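Local coordinates for protein 2-Keto-3-deoxy-(6-phospho-)gluconate aldolase (Thermoproteus tenax, PDB 2R91) that is an aldolase of the dihydrodipicolinate synthetase family, folded as a TIM barrel and assembled here from four copies of the chain, at residues 69-74 with 81-86; 155-160 with 176-181; 172-177 with 188-193. One frame throughout, in Å; residues are numbered along the deposited sequence.

Interaction 1 of 3, residues 69-74 with 81-86; sequences VQVASL and ALAKYA
Residues 69-74 carry strand 67-70 to its end and on into a loop, while residues 81-86 lie within helix 76-88, which packs back against them. Strand and helix belong to a beta-alpha-beta unit of the TIM barrel; strand 93-96 completes the unit. The CA atoms of Val71 and Leu82 are 6.1 Å apart, and those of Val69 and Ala86 are 6.6 Å apart. Alternate residues of 69-74 thus face positions one helical turn apart. Val69 and Val71 point toward the helix, and Gln70 between them points away. Leu82 makes the main apolar contact from the helix. Its CG is anti to the backbone N (chi1 177°), and the CD2 branch does the touching. CD2 lies 3.7 Å from both CA and CG1 of Val71, and the two side chains cross obliquely. The side chains of Leu82 and Val69 cross at about a right angle. Leu50 of helix 50-63 and Leu117 of helix 107-120 pack on Leu82 and Val71 respectively. Gln70 OE1 accepts from two backbone N atoms, those of Ala72 and Leu97. One turn beyond Leu82, the CB of Ala86 meets Val69 CG2 at 3.8 Å.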
loop_
_atom_site.group_PDB
_atom_site.type_symbol
_atom_site.label_atom_id
_atom_site.label_comp_id
_atom_site.label_asym_id
_atom_site.label_seq_id
_atom_site.Cartn_x
_atom_site.Cartn_y
_atom_site.Cartn_z
ATOM N N VAL A 69 -5.218 -30.774 0.246
ATOM C CA VAL A 69 -6.303 -30.128 0.973
ATOM C C VAL A 69 -5.788 -28.899 1.746
ATOM O O VAL A 69 -4.809 -28.981 2.506
ATOM C CB VAL A 69 -7.042 -31.130 1.950
ATOM C CG1 VAL A 69 -8.218 -30.455 2.648
ATOM C CG2 VAL A 69 -7.525 -32.377 1.185
ATOM N N GLN A 70 -6.454 -27.770 1.515
ATOM C CA GLN A 70 -6.228 -26.493 2.212
ATOM C C GLN A 70 -6.931 -26.569 3.573
ATOM O O GLN A 70 -8.140 -26.740 3.610
ATOM C CB GLN A 70 -6.872 -25.315 1.427
ATOM C CG GLN A 70 -7.358 -24.095 2.392
ATOM C CD GLN A 70 -6.123 -23.569 2.700
ATOM O OE1 GLN A 70 -5.780 -23.124 3.788
ATOM N NE2 GLN A 70 -5.276 -23.839 1.711
ATOM N N VAL A 71 -6.197 -26.391 4.666
ATOM C CA VAL A 71 -6.771 -26.678 6.001
ATOM C C VAL A 71 -6.954 -25.476 6.963
ATOM O O VAL A 71 -7.424 -25.647 8.101
ATOM C CB VAL A 71 -5.955 -27.800 6.702
ATOM C CG1 VAL A 71 -5.922 -29.066 5.841
ATOM C CG2 VAL A 71 -4.526 -27.310 7.062
ATOM N N ALA A 72 -6.609 -24.259 6.530
ATOM C CA ALA A 72 -6.561 -23.155 7.482
ATOM C C ALA A 72 -7.898 -22.923 8.192
ATOM O O ALA A 72 -8.960 -23.019 7.597
ATOM C CB ALA A 72 -6.144 -21.856 6.811
ATOM N N SER A 73 -7.808 -22.564 9.460
ATOM C CA SER A 73 -8.972 -22.116 10.220
ATOM C C SER A 73 -8.497 -21.102 11.223
ATOM O O SER A 73 -7.382 -21.210 11.720
ATOM C CB SER A 73 -9.613 -23.287 10.967
ATOM O OG SER A 73 -10.696 -22.804 11.746
ATOM N N LEU A 74 -9.355 -20.141 11.582
ATOM C CA LEU A 74 -9.006 -19.210 12.653
ATOM C C LEU A 74 -9.236 -19.805 14.068
ATOM O O LEU A 74 -9.018 -19.140 15.087
ATOM C CB LEU A 74 -9.699 -17.848 12.464
ATOM C CG LEU A 74 -9.300 -17.123 11.155
ATOM C CD1 LEU A 74 -9.973 -15.743 11.081
ATOM C CD2 LEU A 74 -7.789 -16.937 11.025
ATOM N N ALA A 81 -6.978 -30.868 13.109
ATOM C CA ALA A 81 -7.933 -31.957 12.951
ATOM C C ALA A 81 -8.171 -32.280 11.469
ATOM O O ALA A 81 -8.239 -33.450 11.079
ATOM C CB ALA A 81 -9.252 -31.605 13.622
ATOM N N LEU A 82 -8.348 -31.250 10.635
ATOM C CA LEU A 82 -8.633 -31.506 9.237
ATOM C C LEU A 82 -7.390 -32.049 8.541
ATOM O O LEU A 82 -7.479 -32.887 7.656
ATOM C CB LEU A 82 -9.109 -30.227 8.525
ATOM C CG LEU A 82 -9.368 -30.373 7.028
ATOM C CD1 LEU A 82 -10.554 -31.310 6.812
ATOM C CD2 LEU A 82 -9.634 -28.994 6.314
ATOM N N ALA A 83 -6.229 -31.555 8.909
ATOM C CA ALA A 83 -4.999 -32.108 8.300
ATOM C C ALA A 83 -4.893 -33.619 8.530
ATOM O O ALA A 83 -4.552 -34.386 7.618
ATOM C CB ALA A 83 -3.751 -31.392 8.834
ATOM N N LYS A 84 -5.195 -34.061 9.759
ATOM C CA LYS A 84 -5.149 -35.505 10.042
ATOM C C LYS A 84 -6.209 -36.242 9.227
ATOM O O LYS A 84 -5.940 -37.312 8.681
ATOM C CB LYS A 84 -5.330 -35.782 11.553
ATOM C CG LYS A 84 -4.292 -35.169 12.453
ATOM C CD LYS A 84 -4.594 -35.489 13.927
ATOM C CE LYS A 84 -3.617 -34.831 14.880
ATOM N NZ LYS A 84 -4.169 -34.474 16.303
ATOM N N TYR A 85 -7.411 -35.672 9.135
ATOM C CA TYR A 85 -8.490 -36.251 8.334
ATOM C C TYR A 85 -8.104 -36.397 6.856
ATOM O O TYR A 85 -8.299 -37.467 6.235
ATOM C CB TYR A 85 -9.757 -35.395 8.440
ATOM C CG TYR A 85 -10.976 -36.032 7.807
ATOM C CD1 TYR A 85 -11.591 -37.148 8.413
ATOM C CD2 TYR A 85 -11.501 -35.560 6.605
ATOM C CE1 TYR A 85 -12.673 -37.763 7.850
ATOM C CE2 TYR A 85 -12.613 -36.160 6.035
ATOM C CZ TYR A 85 -13.194 -37.270 6.682
ATOM O OH TYR A 85 -14.284 -37.886 6.162
ATOM N N ALA A 86 -7.570 -35.318 6.281
ATOM C CA ALA A 86 -7.134 -35.332 4.880
ATOM C C ALA A 86 -6.093 -36.432 4.654
ATOM O O ALA A 86 -6.167 -37.192 3.686
ATOM C CB ALA A 86 -6.558 -33.967 4.503
#

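Interaction 2 of 3, residues 155-160 with 176-181; sequences TNESLA and NGSDSL. With SO4 (sulfate ion), chain E.
Two flat groups carry the polar contact, the amide of Asn176 and the carboxylate of Glu157. At the edge of the amide, Asn176 ND2 donates to Asn156 O at 3.0 Å, almost straight (168°) and in the planes of both groups. ND2 also bonds to Thr162 OG1. Ser178 N donates to Asn176 OD1 from above the amide plane, which makes an Asx turn. Asn156 OD1 makes a second Asx turn by accepting from Ser158 N. The Glu157 chain starts away from residues 176-181 but is bent at chi2 (-65°), so the carboxylate swings back to two serines. Ser180 OG donates to the syn lone pair of Glu157 OE1 at 2.9 Å. Ser178 OG lies 3.2 Å from Glu157 OE2 and 2.8 Å from Ser180 OG; its one proton could serve either. Next to this cluster, Leu181 CD1 lies 3.5 Å from the backbone O atoms of both Asn156 and Glu157. Leu159 packs on Leu159 of the third subunit. Thr155 OG1 donates to sulfate O1 at 2.9 Å, although the place of OG1 is less sure. Thr42, Tyr128 and Lys153 also bind the sulfate. The contact joins the loops that follow neighbouring strands 149-154 and 173-176, at the C-terminal ends of the barrel strands, where TIM-barrel enzymes carry their active sites.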
loop_
_atom_site.group_PDB
_atom_site.type_symbol
_atom_site.label_atom_id
_atom_site.label_comp_id
_atom_site.label_asym_id
_atom_site.label_seq_id
_atom_site.Cartn_x
_atom_site.Cartn_y
_atom_site.Cartn_z
ATOM N N THR A 155 0.127 -17.295 -4.498
ATOM C CA THR A 155 -0.861 -16.599 -5.327
ATOM C C THR A 155 -0.450 -15.141 -5.248
ATOM O O THR A 155 -0.758 -14.445 -4.296
ATOM C CB THR A 155 -2.343 -16.840 -4.887
ATOM O OG1 THR A 155 -2.659 -18.224 -5.097
ATOM C CG2 THR A 155 -3.298 -16.031 -5.774
ATOM N N ASN A 156 0.297 -14.706 -6.261
ATOM C CA ASN A 156 1.126 -13.513 -6.145
ATOM C C ASN A 156 1.490 -13.006 -7.544
ATOM O O ASN A 156 1.911 -13.809 -8.385
ATOM C CB ASN A 156 2.409 -13.910 -5.408
ATOM C CG ASN A 156 3.137 -12.720 -4.804
ATOM O OD1 ASN A 156 3.286 -11.662 -5.434
ATOM N ND2 ASN A 156 3.560 -12.875 -3.555
ATOM N N GLU A 157 1.345 -11.700 -7.790
ATOM C CA GLU A 157 1.721 -11.116 -9.086
ATOM C C GLU A 157 3.236 -11.009 -9.261
ATOM O O GLU A 157 3.720 -10.841 -10.383
ATOM C CB GLU A 157 1.099 -9.724 -9.288
ATOM C CG GLU A 157 -0.429 -9.692 -9.376
ATOM C CD GLU A 157 -1.032 -10.408 -10.597
ATOM O OE1 GLU A 157 -0.423 -10.438 -11.719
ATOM O OE2 GLU A 157 -2.162 -10.921 -10.426
ATOM N N SER A 158 3.986 -11.093 -8.163
ATOM C CA SER A 158 5.443 -11.002 -8.262
ATOM C C SER A 158 6.107 -12.383 -8.531
ATOM O O SER A 158 6.261 -13.198 -7.625
ATOM C CB SER A 158 6.006 -10.333 -7.014
ATOM O OG SER A 158 7.410 -10.477 -6.958
ATOM N N LEU A 159 6.479 -12.651 -9.787
ATOM C CA LEU A 159 7.099 -13.931 -10.118
ATOM C C LEU A 159 8.412 -14.134 -9.364
ATOM O O LEU A 159 8.761 -15.254 -8.976
ATOM C CB LEU A 159 7.323 -14.045 -11.630
ATOM C CG LEU A 159 7.736 -15.430 -12.130
ATOM C CD1 LEU A 159 6.632 -16.481 -11.800
ATOM C CD2 LEU A 159 7.997 -15.382 -13.695
ATOM N N ALA A 160 9.144 -13.047 -9.133
ATOM C CA ALA A 160 10.405 -13.140 -8.383
ATOM C C ALA A 160 10.162 -13.609 -6.941
ATOM O O ALA A 160 10.929 -14.352 -6.405
ATOM C CB ALA A 160 11.119 -11.798 -8.375
ATOM N N ASN A 176 3.066 -21.107 -8.770
ATOM C CA ASN A 176 2.493 -19.767 -8.733
ATOM C C ASN A 176 0.992 -19.842 -9.002
ATOM O O ASN A 176 0.539 -20.635 -9.848
ATOM C CB ASN A 176 3.214 -18.811 -9.720
ATOM C CG ASN A 176 2.596 -17.433 -9.727
ATOM O OD1 ASN A 176 1.601 -17.216 -10.389
ATOM N ND2 ASN A 176 3.152 -16.511 -8.955
ATOM N N GLY A 177 0.215 -19.024 -8.289
ATOM C CA GLY A 177 -1.257 -19.131 -8.336
ATOM C C GLY A 177 -1.964 -18.037 -9.138
ATOM O O GLY A 177 -3.196 -17.980 -9.184
ATOM N N SER A 178 -1.197 -17.171 -9.794
ATOM C CA SER A 178 -1.778 -16.075 -10.579
ATOM C C SER A 178 -2.117 -16.535 -12.014
ATOM O O SER A 178 -1.263 -17.094 -12.706
ATOM C CB SER A 178 -0.849 -14.849 -10.567
ATOM O OG SER A 178 -1.350 -13.848 -11.464
ATOM N N ASP A 179 -3.370 -16.373 -12.426
ATOM C CA ASP A 179 -3.771 -16.712 -13.809
ATOM C C ASP A 179 -2.948 -15.942 -14.863
ATOM O O ASP A 179 -2.742 -16.422 -15.982
ATOM C CB ASP A 179 -5.229 -16.375 -14.015
ATOM C CG ASP A 179 -6.158 -17.365 -13.308
ATOM O OD1 ASP A 179 -6.228 -18.524 -13.732
ATOM O OD2 ASP A 179 -6.770 -16.969 -12.323
ATOM N N SER A 180 -2.498 -14.744 -14.497
ATOM C CA SER A 180 -1.732 -13.918 -15.448
ATOM C C SER A 180 -0.298 -14.414 -15.614
ATOM O O SER A 180 0.440 -13.914 -16.486
ATOM C CB SER A 180 -1.737 -12.483 -14.950
ATOM O OG SER A 180 -0.873 -12.428 -13.824
ATOM N N LEU A 181 0.121 -15.377 -14.788
ATOM C CA LEU A 181 1.503 -15.900 -14.808
ATOM C C LEU A 181 1.654 -17.388 -15.189
ATOM O O LEU A 181 2.704 -17.993 -14.934
ATOM C CB LEU A 181 2.235 -15.626 -13.477
ATOM C CG LEU A 181 2.514 -14.160 -13.120
ATOM C CD1 LEU A 181 3.047 -13.998 -11.688
ATOM C CD2 LEU A 181 3.510 -13.555 -14.178
HETATM S S SO4 E . -6.518 -19.538 -5.556
HETATM O O1 SO4 E . -5.399 -19.003 -4.735
HETATM O O2 SO4 E . -5.868 -19.983 -6.813
HETATM O O3 SO4 E . -7.390 -20.522 -4.940
HETATM O O4 SO4 E . -7.497 -18.477 -5.903
#

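Interaction 3 of 3, residues 172-177 with 188-193; sequences ARVYNG and VRLDGV
Asp191 leads into the last strand of the TIM barrel, and its side chain ties that strand to strand 173-176, its parallel neighbour in a beta-alpha-beta unit. Its CB lies over one face of the Tyr175 ring, offset toward the rim, and 3.3 Å from Val174 O. With chi1 at -64°, CG is anti to the carbonyl carbon and comes up beside Val174 N. At the tip, OD2 accepts from Val174 N at 2.8 Å in a straight bond (178°), although the place of OD2 is less sure. OD1 accepts from a water at 3.1 Å, which also bonds weakly to Ala172 O. The backbone of Asp191 returns the grip: its N donates to Val174 O at 2.8 Å, nearly along the C=O axis. Both backbone polar atoms of Val174 are therefore held by one residue. Further along, the bond from Asn176 N to Gly192 O is weak, and Leu190 CD1 packs on Asn176 CB at 3.7 Å. Gly192 lies close against the Tyr175 ring. Glu2 bonds to the hydroxyl of this ring. Arg173 grips the same Tyr175 OH side-on, in the guanidinium plane, with NE at 2.8 Å and NH2 at 2.9 Å.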
loop_
_atom_site.group_PDB
_atom_site.type_symbol
_atom_site.label_atom_id
_atom_site.label_comp_id
_atom_site.label_asym_id
_atom_site.label_seq_id
_atom_site.Cartn_x
_atom_site.Cartn_y
_atom_site.Cartn_z
ATOM N N ALA A 172 11.655 -28.066 -2.205
ATOM C CA ALA A 172 10.205 -27.864 -2.166
ATOM C C ALA A 172 9.635 -27.867 -3.573
ATOM O O ALA A 172 10.302 -27.422 -4.510
ATOM C CB ALA A 172 9.875 -26.528 -1.472
ATOM N N ARG A 173 8.396 -28.326 -3.722
ATOM C CA ARG A 173 7.621 -28.101 -4.935
ATOM C C ARG A 173 6.962 -26.698 -4.870
ATOM O O ARG A 173 6.159 -26.423 -3.977
ATOM C CB ARG A 173 6.542 -29.163 -5.075
ATOM C CG ARG A 173 7.040 -30.564 -5.470
ATOM C CD ARG A 173 6.009 -31.650 -5.064
ATOM N NE ARG A 173 4.682 -31.443 -5.678
ATOM C CZ ARG A 173 3.523 -31.967 -5.241
ATOM N NH1 ARG A 173 3.485 -32.749 -4.158
ATOM N NH2 ARG A 173 2.387 -31.708 -5.889
ATOM N N VAL A 174 7.300 -25.837 -5.829
ATOM C CA VAL A 174 6.855 -24.426 -5.841
ATOM C C VAL A 174 5.947 -24.128 -7.053
ATOM O O VAL A 174 6.274 -24.482 -8.194
ATOM C CB VAL A 174 8.080 -23.448 -5.761
ATOM C CG1 VAL A 174 7.622 -21.994 -5.801
ATOM C CG2 VAL A 174 8.914 -23.713 -4.499
ATOM N N TYR A 175 4.796 -23.504 -6.790
ATOM C CA TYR A 175 3.756 -23.203 -7.775
ATOM C C TYR A 175 3.345 -21.739 -7.646
ATOM O O TYR A 175 3.286 -21.188 -6.535
ATOM C CB TYR A 175 2.487 -24.026 -7.471
ATOM C CG TYR A 175 2.760 -25.505 -7.447
ATOM C CD1 TYR A 175 2.528 -26.291 -8.567
ATOM C CD2 TYR A 175 3.301 -26.106 -6.326
ATOM C CE1 TYR A 175 2.821 -27.640 -8.577
ATOM C CE2 TYR A 175 3.579 -27.477 -6.315
ATOM C CZ TYR A 175 3.319 -28.224 -7.445
ATOM O OH TYR A 175 3.589 -29.573 -7.436
ATOM N N ASN A 176 3.066 -21.107 -8.770
ATOM C CA ASN A 176 2.493 -19.767 -8.733
ATOM C C ASN A 176 0.992 -19.842 -9.002
ATOM O O ASN A 176 0.539 -20.635 -9.848
ATOM C CB ASN A 176 3.214 -18.811 -9.720
ATOM C CG ASN A 176 2.596 -17.433 -9.727
ATOM O OD1 ASN A 176 1.601 -17.216 -10.389
ATOM N ND2 ASN A 176 3.152 -16.511 -8.955
ATOM N N GLY A 177 0.215 -19.024 -8.289
ATOM C CA GLY A 177 -1.257 -19.131 -8.336
ATOM C C GLY A 177 -1.964 -18.037 -9.138
ATOM O O GLY A 177 -3.196 -17.980 -9.184
ATOM N N VAL A 188 9.772 -20.325 -16.692
ATOM C CA VAL A 188 10.878 -20.288 -15.745
ATOM C C VAL A 188 11.029 -21.623 -15.018
ATOM O O VAL A 188 11.883 -21.760 -14.135
ATOM C CB VAL A 188 10.807 -19.105 -14.722
ATOM C CG1 VAL A 188 10.814 -17.741 -15.436
ATOM C CG2 VAL A 188 9.587 -19.250 -13.755
ATOM N N ARG A 189 10.231 -22.603 -15.414
ATOM C CA ARG A 189 10.262 -23.942 -14.798
ATOM C C ARG A 189 10.036 -23.957 -13.282
ATOM O O ARG A 189 10.816 -24.549 -12.506
ATOM C CB ARG A 189 11.540 -24.742 -15.191
ATOM C CG ARG A 189 11.703 -24.820 -16.701
ATOM C CD ARG A 189 12.599 -25.963 -17.155
ATOM N NE ARG A 189 12.558 -26.074 -18.617
ATOM C CZ ARG A 189 13.477 -26.701 -19.363
ATOM N NH1 ARG A 189 14.530 -27.292 -18.784
ATOM N NH2 ARG A 189 13.341 -26.738 -20.688
ATOM N N LEU A 190 8.966 -23.290 -12.859
ATOM C CA LEU A 190 8.408 -23.563 -11.538
ATOM C C LEU A 190 7.931 -25.017 -11.597
ATOM O O LEU A 190 7.856 -25.603 -12.677
ATOM C CB LEU A 190 7.241 -22.614 -11.242
ATOM C CG LEU A 190 7.640 -21.142 -11.017
ATOM C CD1 LEU A 190 6.403 -20.416 -10.550
ATOM C CD2 LEU A 190 8.759 -21.050 -9.966
ATOM N N ASP A 191 7.575 -25.603 -10.453
ATOM C CA ASP A 191 7.076 -26.971 -10.491
ATOM C C ASP A 191 5.687 -27.062 -11.100
ATOM O O ASP A 191 5.233 -28.133 -11.457
ATOM C CB ASP A 191 7.111 -27.544 -9.099
ATOM C CG ASP A 191 8.508 -27.646 -8.605
ATOM O OD1 ASP A 191 9.197 -28.583 -9.037
ATOM O OD2 ASP A 191 8.950 -26.756 -7.866
ATOM N N GLY A 192 4.992 -25.930 -11.200
ATOM C CA GLY A 192 3.678 -25.953 -11.786
ATOM C C GLY A 192 2.920 -24.671 -11.515
ATOM O O GLY A 192 3.483 -23.660 -11.011
ATOM N N VAL A 193 1.651 -24.701 -11.875
ATOM C CA VAL A 193 0.740 -23.588 -11.625
ATOM C C VAL A 193 -0.438 -24.092 -10.815
ATOM O O VAL A 193 -0.844 -25.240 -10.969
ATOM C CB VAL A 193 0.206 -22.950 -12.964
ATOM C CG1 VAL A 193 1.397 -22.390 -13.795
ATOM C CG2 VAL A 193 -0.579 -23.969 -13.830
HETATM O O HOH W 1 11.151 -29.674 -6.933
#

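How the interactions relate
All three interactions belong to one TIM barrel. Interaction 1 joins its third strand to the helix that follows. Interactions 2 and 3 lie near the sixth, seventh and eighth strands. The centre of interaction 1 is about 24 Å from that of interaction 2 and about 22 Å from that of interaction 3, and it touches neither. Interactions 2 and 3 have centres about 10 Å apart and share Asn176 and Gly177. Leu159 joins them further: its CD2 meets Val188 CG1 and its CD1 meets Leu190 CD1, each at 4.1 Å. Both also touch the third subunit. The sulfate lies at interaction 2, where Thr155 is one of its four hydrogen-bonding residues.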